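Local coordinates for protein NAD nucleotidase (Haemophilus influenzae, PDB 3ZTV) that degrades NAD in the periplasm to adenosine and nicotinamide riboside, acting as a zinc-binding pyrophosphatase and 5'-nucleotidase of broad specificity, at residues A[153-159]-A[197-203]. Residues are numbered along the deposited sequence; the frame is centred on the assembly and turned at random.
Sequences IAIIGLD and KIILLSH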
loop_
_atom_site.group_PDB
_atom_site.type_symbol
_atom_site.label_atom_id
_atom_site.label_comp_id
_atom_site.label_asym_id
_atom_site.label_seq_id
_atom_site.Cartn_x
_atom_site.Cartn_y
_atom_site.Cartn_z
ATOM N N ILE A 153 10.857 -24.589 7.495
ATOM C CA ILE A 153 10.931 -23.750 6.311
ATOM C C ILE A 153 9.524 -23.260 5.990
ATOM O O ILE A 153 8.580 -24.050 5.956
ATOM C CB ILE A 153 11.516 -24.520 5.107
ATOM C CG1 ILE A 153 12.904 -25.079 5.456
ATOM C CG2 ILE A 153 11.582 -23.630 3.877
ATOM C CD1 ILE A 153 13.588 -25.831 4.325
ATOM N N ALA A 154 9.378 -21.956 5.791
ATOM C CA ALA A 154 8.081 -21.391 5.444
ATOM C C ALA A 154 7.981 -21.141 3.948
ATOM O O ALA A 154 8.962 -20.752 3.301
ATOM C CB ALA A 154 7.853 -20.096 6.211
ATOM N N ILE A 155 6.788 -21.361 3.403
ATOM C CA ILE A 155 6.506 -20.980 2.031
ATOM C C ILE A 155 5.255 -20.098 2.003
ATOM O O ILE A 155 4.234 -20.428 2.612
ATOM C CB ILE A 155 6.388 -22.206 1.104
ATOM C CG1 ILE A 155 6.147 -21.762 -0.342
ATOM C CG2 ILE A 155 5.337 -23.168 1.600
ATOM C CD1 ILE A 155 6.412 -22.847 -1.374
ATOM N N ILE A 156 5.365 -18.965 1.320
ATOM C CA ILE A 156 4.325 -17.939 1.261
ATOM C C ILE A 156 3.847 -17.826 -0.184
ATOM O O ILE A 156 4.669 -17.766 -1.097
ATOM C CB ILE A 156 4.897 -16.560 1.682
ATOM C CG1 ILE A 156 5.482 -16.600 3.092
ATOM C CG2 ILE A 156 3.853 -15.451 1.574
ATOM C CD1 ILE A 156 6.399 -15.436 3.364
ATOM N N GLY A 157 2.533 -17.792 -0.414
ATOM C CA GLY A 157 2.028 -17.602 -1.763
ATOM C C GLY A 157 1.743 -16.138 -2.050
ATOM O O GLY A 157 1.438 -15.378 -1.127
ATOM N N LEU A 158 1.788 -15.738 -3.320
ATOM C CA LEU A 158 1.554 -14.340 -3.688
ATOM C C LEU A 158 1.056 -14.224 -5.126
ATOM O O LEU A 158 1.552 -14.933 -6.009
ATOM C CB LEU A 158 2.849 -13.523 -3.527
ATOM C CG LEU A 158 2.728 -12.011 -3.284
ATOM C CD1 LEU A 158 2.227 -11.711 -1.877
ATOM C CD2 LEU A 158 4.082 -11.327 -3.511
ATOM N N ASP A 159 0.125 -13.301 -5.367
ATOM C CA ASP A 159 -0.409 -13.059 -6.712
ATOM C C ASP A 159 -0.143 -11.640 -7.175
ATOM O O ASP A 159 0.067 -10.727 -6.369
ATOM C CB ASP A 159 -1.923 -13.295 -6.712
ATOM C CG ASP A 159 -2.477 -13.773 -8.064
ATOM O OD1 ASP A 159 -1.794 -13.711 -9.114
ATOM O OD2 ASP A 159 -3.658 -14.218 -8.066
ATOM N N LYS A 197 14.355 -19.533 7.112
ATOM C CA LYS A 197 14.387 -20.044 5.750
ATOM C C LYS A 197 12.985 -19.858 5.187
ATOM O O LYS A 197 12.018 -20.469 5.671
ATOM C CB LYS A 197 14.788 -21.514 5.755
ATOM C CG LYS A 197 16.209 -21.729 6.256
ATOM C CD LYS A 197 16.532 -23.210 6.390
ATOM C CE LYS A 197 15.961 -23.805 7.657
ATOM N NZ LYS A 197 16.685 -23.284 8.851
ATOM N N ILE A 198 12.876 -18.995 4.174
ATOM C CA ILE A 198 11.575 -18.587 3.643
ATOM C C ILE A 198 11.591 -18.574 2.116
ATOM O O ILE A 198 12.473 -17.958 1.488
ATOM C CB ILE A 198 11.150 -17.204 4.190
ATOM C CG1 ILE A 198 11.091 -17.249 5.725
ATOM C CG2 ILE A 198 9.803 -16.788 3.619
ATOM C CD1 ILE A 198 10.631 -15.950 6.395
ATOM N N ILE A 199 10.610 -19.270 1.541
ATOM C CA ILE A 199 10.419 -19.355 0.102
ATOM C C ILE A 199 9.156 -18.582 -0.255
ATOM O O ILE A 199 8.123 -18.735 0.407
ATOM C CB ILE A 199 10.184 -20.817 -0.340
ATOM C CG1 ILE A 199 11.282 -21.739 0.192
ATOM C CG2 ILE A 199 10.031 -20.914 -1.867
ATOM C CD1 ILE A 199 12.645 -21.393 -0.280
ATOM N N LEU A 200 9.236 -17.748 -1.285
ATOM C CA LEU A 200 8.067 -17.029 -1.780
ATOM C C LEU A 200 7.702 -17.610 -3.156
ATOM O O LEU A 200 8.520 -17.609 -4.082
ATOM C CB LEU A 200 8.392 -15.540 -1.885
ATOM C CG LEU A 200 7.275 -14.611 -2.352
ATOM C CD1 LEU A 200 6.160 -14.579 -1.322
ATOM C CD2 LEU A 200 7.814 -13.211 -2.603
ATOM N N LEU A 201 6.488 -18.138 -3.259
ATOM C CA LEU A 201 5.944 -18.712 -4.490
ATOM C C LEU A 201 5.001 -17.652 -5.061
ATOM O O LEU A 201 3.869 -17.480 -4.582
ATOM C CB LEU A 201 5.203 -20.011 -4.170
ATOM C CG LEU A 201 4.625 -20.795 -5.347
ATOM C CD1 LEU A 201 5.697 -21.155 -6.378
ATOM C CD2 LEU A 201 3.908 -22.038 -4.864
ATOM N N SER A 202 5.497 -16.895 -6.033
ATOM C CA SER A 202 4.885 -15.625 -6.421
ATOM C C SER A 202 4.579 -15.477 -7.903
ATOM O O SER A 202 5.473 -15.479 -8.748
ATOM C CB SER A 202 5.763 -14.452 -5.988
ATOM O OG SER A 202 5.280 -13.242 -6.555
ATOM N N HIS A 203 3.278 -15.316 -8.188
ATOM C CA HIS A 203 2.793 -14.959 -9.520
ATOM C C HIS A 203 2.825 -13.449 -9.779
ATOM O O HIS A 203 2.076 -12.944 -10.637
ATOM C CB HIS A 203 1.371 -15.482 -9.795
ATOM C CG HIS A 203 1.138 -15.811 -11.240
ATOM N ND1 HIS A 203 0.580 -14.946 -12.169
ATOM C CD2 HIS A 203 1.461 -16.929 -11.923
ATOM C CE1 HIS A 203 0.556 -15.540 -13.356
ATOM N NE2 HIS A 203 1.079 -16.744 -13.227
#
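Ile156 packs across two neighbours of the parallel strand 198-203. Its CB lies 3.8 Å from CD1 of Leu200, and its branch CG2, anti to the backbone N, meets that same methyl. The other branch, CG1 (chi1 -58°), carries CD1 back to CG2 of Ile198, 3.7 Å away; helix 179-191 covers this face through Met186 and Leu190. N and C=O of Ile156 both face strand 198-203 and clasp the residues either side of Leu200: Ile156 N donates to Ile199 O at 2.9 Å, and Leu201 N to Ile156 O at 2.8 Å. The two strands run side by side in the same direction in one of the two mixed sheets of the calcineurin-like metallophosphoesterase fold, joined by a right-handed beta-alpha-beta crossover through helix 179-191. On the other face Ile155 stretches CD1 between CG2 of Ile199 and CB of Leu201. Near the C-terminal end one rung is less straight: Leu158 N reaches Leu201 O at an N-H...O angle of 131°, where Thr99 OG1 makes weak bonds to both atoms. His203 N still bonds Leu158 O at 2.8 Å. The strand ends by delivering His203 to the zinc site, its NE2 hydrogen-bonded to Asp20, while OD1 of Asp159 rests 3.7 Å from His203 CB, carboxylate and imidazole planes 86° apart.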